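Long-range contacts in KmHsv2 (Kluyveromyces marxianus, PDB 3VU4), which folds as a seven-bladed beta-propeller of the PROPPIN family and probably binds phosphoinositides, in line with a role in protein transport: residues 97-102 with 113-118; 120-125 with 134-139. One frame throughout, in Å; residues are numbered along the deposited sequence.

How the contacts relate
Both contacts involve one four-stranded antiparallel blade of the propeller, built in the order 103-108, 112-117, 120-125, 137-139, and their centres lie about 9 Å apart. Along the chain, both segments of contact 1 come before those of contact 2. Contact 1 sets the chain that leaves strand 92-98 of the preceding blade against strand 112-117; contact 2 pairs strand 120-125 with the outermost strand, 137-139. Strands 112-117 and 120-125 are neighbours, so the two contacts meet directly, and V115 O probably accepts a hydrogen bond from S122 N. Together they tie a blade internally and to its predecessor.

Contact 1: 97-102 with 113-118; sequences IKVDAP and IVVSYG
The chain of 97-102 passes over strand 112-117 as a packed layer rather than as a sheet partner, and the two backbones come nearest at A101 CA and Y117 CA, 5.3 Å apart. Y117 carries the contact: its CG sits between the backbone N and the carbonyl carbon (chi1 45°), turning the ring face to V99. V99 CB stands over the ring centre, 3.5 Å from the centroid and 9° off the normal, a CH-pi contact that suits a compact branched residue. Tyrosine fits here because its flat face takes V99 while its hydroxyl is hydrogen-bonded to S122 OG of strand 120-125. Beyond the ring, I97 and I113 meet tip to tip, CD1 to CD1 at 3.7 Å, long enough to span the two layers. The small side chain of A101 lets its CB lie 3.8 Å from Y117 CB. At the segment ends a water donates to P102 O and accepts from G118 N at 2.9 Å, while the positive phi of G118 favours glycine. Within its own sheet, V115 touches V103 and L106 of strand 103-108, while I113 touches I85 of strand 82-87 and I97 touches F124 of strand 120-125.

Contact 2: 120-125 with 134-139; sequences VISVFK and TDDIRF
Strand 120-125 and strand 137-139 run antiparallel, the axes of the two short segments coming within 4.6 Å, with 142° between their directions. I121 and I137 form a hydrogen-bonded pair: I121 N donates to I137 O at 2.7 Å, and I137 N returns the bond to I121 O at 3.0 Å, each donor in its carbonyl's plane. V120 and R138 make the adjoining non-hydrogen-bonded pair, using the arginine's aliphatic part: V120 CG2 lies 3.6 Å from R138 CD.

The side chain of D136 runs from apolar to polar surroundings. Its CB lies 3.7 Å from V120 CG1, and CG is held beside the backbone N, anti to the carbonyl carbon. From there OD1 accepts a hydrogen bond from S122 OG at 2.7 Å, the hydroxyl arriving from above the carboxylate, 57° out of its plane. OD2 forms a salt bridge with R132 NH2, which would favour the charged form of the acid. An alanine here would keep the CB contact but take the carboxylate from both S122 and R132, and would probably loosen the approach to the outer strand.

I121 and I137 lie on the opposite face of the sheet from V120 and R138. F139 points toward strand 120-125, and I121 CG1 lies over its ring, offset toward the rim and 3.8 Å from the centroid, a CH-pi contact with the side chains crossing at about a right angle. Near the hairpin's connecting loop, V123 CB rests 3.8 Å from T134 CG2.

Y152 of the following sheet touches I121, I137 and F139, and L150 touches I137, so these apolar residues contribute to the packing between this blade and the next. The arrangement is a beta hairpin forming the outer half of a four-stranded beta-propeller blade.

Contact 1: 97-102 with 113-118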
loop_
_atom_site.group_PDB
_atom_site.type_symbol
_atom_site.label_atom_id
_atom_site.label_comp_id
_atom_site.label_asym_id
_atom_site.label_seq_id
_atom_site.Cartn_x
_atom_site.Cartn_y
_atom_site.Cartn_z
ATOM N N ILE A 97 15.097 -2.725 -18.718
ATOM C CA ILE A 97 13.908 -3.364 -19.265
ATOM C C ILE A 97 13.083 -2.246 -19.874
ATOM O O ILE A 97 12.856 -1.222 -19.233
ATOM C CB ILE A 97 13.099 -4.084 -18.169
ATOM C CG1 ILE A 97 13.946 -5.192 -17.544
ATOM C CG2 ILE A 97 11.836 -4.674 -18.759
ATOM C CD1 ILE A 97 13.316 -5.832 -16.320
ATOM N N LYS A 98 12.648 -2.426 -21.115
ATOM C CA LYS A 98 11.879 -1.387 -21.783
ATOM C C LYS A 98 10.485 -1.828 -22.173
ATOM O O LYS A 98 10.268 -2.969 -22.572
ATOM C CB LYS A 98 12.607 -0.912 -23.039
ATOM C CG LYS A 98 11.952 0.295 -23.686
ATOM C CD LYS A 98 12.341 0.431 -25.148
ATOM C CE LYS A 98 11.876 1.762 -25.715
ATOM N NZ LYS A 98 12.628 2.908 -25.119
ATOM N N VAL A 99 9.539 -0.906 -22.062
ATOM C CA VAL A 99 8.162 -1.197 -22.416
ATOM C C VAL A 99 7.692 -0.185 -23.458
ATOM O O VAL A 99 8.345 0.833 -23.673
ATOM C CB VAL A 99 7.262 -1.177 -21.168
ATOM C CG1 VAL A 99 7.632 -2.332 -20.264
ATOM C CG2 VAL A 99 7.430 0.134 -20.425
ATOM N N ASP A 100 6.566 -0.471 -24.103
ATOM C CA ASP A 100 6.045 0.392 -25.158
ATOM C C ASP A 100 5.433 1.726 -24.751
ATOM O O ASP A 100 5.314 2.626 -25.579
ATOM C CB ASP A 100 5.036 -0.384 -26.005
ATOM C CG ASP A 100 5.626 -1.653 -26.577
ATOM O OD1 ASP A 100 6.731 -1.575 -27.170
ATOM O OD2 ASP A 100 4.988 -2.721 -26.433
ATOM N N ALA A 101 5.036 1.858 -23.492
ATOM C CA ALA A 101 4.444 3.106 -23.021
ATOM C C ALA A 101 5.118 3.480 -21.706
ATOM O O ALA A 101 5.856 2.676 -21.143
ATOM C CB ALA A 101 2.948 2.930 -22.831
ATOM N N PRO A 102 4.879 4.702 -21.197
ATOM C CA PRO A 102 5.508 5.108 -19.933
ATOM C C PRO A 102 5.143 4.143 -18.803
ATOM O O PRO A 102 4.005 3.685 -18.720
ATOM C CB PRO A 102 4.936 6.502 -19.692
ATOM C CG PRO A 102 4.578 6.983 -21.063
ATOM C CD PRO A 102 3.989 5.762 -21.703
ATOM N N ILE A 113 9.319 -9.174 -11.750
ATOM C CA ILE A 113 9.360 -7.728 -11.880
ATOM C C ILE A 113 8.066 -7.407 -12.619
ATOM O O ILE A 113 7.979 -7.606 -13.828
ATOM C CB ILE A 113 10.539 -7.236 -12.738
ATOM C CG1 ILE A 113 11.866 -7.638 -12.098
ATOM C CG2 ILE A 113 10.478 -5.721 -12.864
ATOM C CD1 ILE A 113 13.089 -7.130 -12.852
ATOM N N VAL A 114 7.053 -6.943 -11.894
ATOM C CA VAL A 114 5.775 -6.615 -12.519
ATOM C C VAL A 114 5.829 -5.161 -12.984
ATOM O O VAL A 114 6.206 -4.277 -12.212
ATOM C CB VAL A 114 4.601 -6.823 -11.520
ATOM C CG1 VAL A 114 3.276 -6.570 -12.206
ATOM C CG2 VAL A 114 4.644 -8.241 -10.953
ATOM N N VAL A 115 5.461 -4.924 -14.244
ATOM C CA VAL A 115 5.491 -3.579 -14.838
ATOM C C VAL A 115 4.249 -3.273 -15.692
ATOM O O VAL A 115 3.933 -4.024 -16.618
ATOM C CB VAL A 115 6.735 -3.406 -15.764
ATOM C CG1 VAL A 115 6.785 -1.989 -16.318
ATOM C CG2 VAL A 115 8.011 -3.736 -15.007
ATOM N N SER A 116 3.552 -2.180 -15.399
ATOM C CA SER A 116 2.380 -1.833 -16.192
ATOM C C SER A 116 2.619 -0.522 -16.913
ATOM O O SER A 116 3.337 0.352 -16.431
ATOM C CB SER A 116 1.117 -1.726 -15.325
ATOM O OG SER A 116 1.101 -0.539 -14.552
ATOM N N TYR A 117 2.009 -0.397 -18.081
ATOM C CA TYR A 117 2.143 0.786 -18.902
ATOM C C TYR A 117 0.955 0.756 -19.825
ATOM O O TYR A 117 0.563 -0.311 -20.288
ATOM C CB TYR A 117 3.436 0.723 -19.719
ATOM C CG TYR A 117 3.678 -0.622 -20.366
ATOM C CD1 TYR A 117 4.140 -1.708 -19.614
ATOM C CD2 TYR A 117 3.430 -0.818 -21.723
ATOM C CE1 TYR A 117 4.350 -2.958 -20.198
ATOM C CE2 TYR A 117 3.635 -2.066 -22.322
ATOM C CZ TYR A 117 4.094 -3.131 -21.553
ATOM O OH TYR A 117 4.278 -4.363 -22.135
ATOM N N GLY A 118 0.384 1.914 -20.110
ATOM C CA GLY A 118 -0.782 1.924 -20.969
ATOM C C GLY A 118 -1.806 1.027 -20.306
ATOM O O GLY A 118 -2.119 1.212 -19.125
HETATM O O HOH W 1 1.653 4.399 -19.359
#

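Contact 2: 120-125 with 134-139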
loop_
_atom_site.group_PDB
_atom_site.type_symbol
_atom_site.label_atom_id
_atom_site.label_comp_id
_atom_site.label_asym_id
_atom_site.label_seq_id
_atom_site.Cartn_x
_atom_site.Cartn_y
_atom_site.Cartn_z
ATOM N N VAL A 120 -1.489 -2.443 -20.232
ATOM C CA VAL A 120 -0.840 -3.743 -20.223
ATOM C C VAL A 120 -0.013 -3.972 -18.952
ATOM O O VAL A 120 0.545 -3.034 -18.381
ATOM C CB VAL A 120 0.109 -3.871 -21.442
ATOM C CG1 VAL A 120 0.820 -5.215 -21.423
ATOM C CG2 VAL A 120 -0.674 -3.685 -22.730
ATOM N N ILE A 121 0.053 -5.221 -18.506
ATOM C CA ILE A 121 0.873 -5.566 -17.355
ATOM C C ILE A 121 1.848 -6.619 -17.862
ATOM O O ILE A 121 1.430 -7.616 -18.452
ATOM C CB ILE A 121 0.060 -6.183 -16.199
ATOM C CG1 ILE A 121 -0.986 -5.188 -15.692
ATOM C CG2 ILE A 121 1.001 -6.573 -15.065
ATOM C CD1 ILE A 121 -1.814 -5.702 -14.538
ATOM N N SER A 122 3.142 -6.396 -17.656
ATOM C CA SER A 122 4.157 -7.353 -18.098
ATOM C C SER A 122 4.968 -7.871 -16.927
ATOM O O SER A 122 5.393 -7.111 -16.059
ATOM C CB SER A 122 5.107 -6.722 -19.125
ATOM O OG SER A 122 4.472 -6.546 -20.379
ATOM N N VAL A 123 5.182 -9.174 -16.897
ATOM C CA VAL A 123 5.958 -9.746 -15.817
ATOM C C VAL A 123 7.262 -10.274 -16.393
ATOM O O VAL A 123 7.260 -11.170 -17.230
ATOM C CB VAL A 123 5.197 -10.901 -15.120
ATOM C CG1 VAL A 123 5.883 -11.256 -13.816
ATOM C CG2 VAL A 123 3.751 -10.500 -14.864
ATOM N N PHE A 124 8.374 -9.691 -15.967
ATOM C CA PHE A 124 9.681 -10.134 -16.420
ATOM C C PHE A 124 10.288 -10.958 -15.286
ATOM O O PHE A 124 9.755 -10.981 -14.176
ATOM C CB PHE A 124 10.582 -8.937 -16.738
ATOM C CG PHE A 124 10.072 -8.072 -17.853
ATOM C CD1 PHE A 124 8.966 -7.249 -17.666
ATOM C CD2 PHE A 124 10.683 -8.096 -19.101
ATOM C CE1 PHE A 124 8.477 -6.460 -18.710
ATOM C CE2 PHE A 124 10.200 -7.309 -20.151
ATOM C CZ PHE A 124 9.096 -6.494 -19.954
ATOM N N LYS A 125 11.392 -11.643 -15.566
ATOM C CA LYS A 125 12.045 -12.447 -14.544
ATOM C C LYS A 125 13.072 -11.603 -13.825
ATOM O O LYS A 125 13.780 -10.820 -14.451
ATOM C CB LYS A 125 12.755 -13.651 -15.160
ATOM C CG LYS A 125 13.592 -14.416 -14.140
ATOM C CD LYS A 125 14.423 -15.530 -14.757
ATOM C CE LYS A 125 15.220 -16.239 -13.667
ATOM N NZ LYS A 125 16.048 -17.360 -14.176
ATOM N N THR A 134 5.777 -14.636 -18.695
ATOM C CA THR A 134 4.407 -14.966 -19.058
ATOM C C THR A 134 3.838 -13.991 -20.082
ATOM O O THR A 134 4.441 -12.956 -20.358
ATOM C CB THR A 134 3.512 -14.955 -17.811
ATOM O OG1 THR A 134 2.181 -15.325 -18.179
ATOM C CG2 THR A 134 3.494 -13.569 -17.179
ATOM N N ASP A 135 2.686 -14.331 -20.654
ATOM C CA ASP A 135 2.049 -13.462 -21.640
ATOM C C ASP A 135 1.615 -12.148 -21.014
ATOM O O ASP A 135 1.298 -12.091 -19.825
ATOM C CB ASP A 135 0.804 -14.120 -22.235
ATOM C CG ASP A 135 1.128 -15.173 -23.268
ATOM O OD1 ASP A 135 2.004 -14.920 -24.131
ATOM O OD2 ASP A 135 0.489 -16.249 -23.226
ATOM N N ASP A 136 1.587 -11.094 -21.819
ATOM C CA ASP A 136 1.154 -9.797 -21.321
ATOM C C ASP A 136 -0.327 -9.850 -20.998
ATOM O O ASP A 136 -1.093 -10.556 -21.659
ATOM C CB ASP A 136 1.424 -8.705 -22.352
ATOM C CG ASP A 136 2.874 -8.289 -22.375
ATOM O OD1 ASP A 136 3.640 -8.812 -21.533
ATOM O OD2 ASP A 136 3.243 -7.442 -23.223
ATOM N N ILE A 137 -0.714 -9.105 -19.969
ATOM C CA ILE A 137 -2.096 -9.038 -19.513
ATOM C C ILE A 137 -2.666 -7.638 -19.755
ATOM O O ILE A 137 -1.946 -6.637 -19.696
ATOM C CB ILE A 137 -2.159 -9.381 -18.009
ATOM C CG1 ILE A 137 -1.743 -10.839 -17.813
ATOM C CG2 ILE A 137 -3.550 -9.126 -17.451
ATOM C CD1 ILE A 137 -1.414 -11.215 -16.380
ATOM N N ARG A 138 -3.957 -7.572 -20.049
ATOM C CA ARG A 138 -4.624 -6.297 -20.279
ATOM C C ARG A 138 -5.487 -5.972 -19.062
ATOM O O ARG A 138 -6.331 -6.770 -18.656
ATOM C CB ARG A 138 -5.487 -6.379 -21.541
ATOM C CG ARG A 138 -4.675 -6.632 -22.802
ATOM C CD ARG A 138 -3.832 -5.414 -23.179
ATOM N NE ARG A 138 -4.614 -4.447 -23.946
ATOM C CZ ARG A 138 -4.411 -4.181 -25.233
ATOM N NH1 ARG A 138 -5.179 -3.294 -25.854
ATOM N NH2 ARG A 138 -3.429 -4.793 -25.891
ATOM N N PHE A 139 -5.267 -4.804 -18.472
ATOM C CA PHE A 139 -6.031 -4.407 -17.303
ATOM C C PHE A 139 -6.651 -3.019 -17.503
ATOM O O PHE A 139 -6.401 -2.369 -18.514
ATOM C CB PHE A 139 -5.121 -4.441 -16.069
ATOM C CG PHE A 139 -4.173 -3.283 -15.972
ATOM C CD1 PHE A 139 -3.445 -2.860 -17.083
ATOM C CD2 PHE A 139 -3.999 -2.620 -14.761
ATOM C CE1 PHE A 139 -2.557 -1.788 -16.986
ATOM C CE2 PHE A 139 -3.110 -1.542 -14.652
ATOM C CZ PHE A 139 -2.389 -1.127 -15.766
#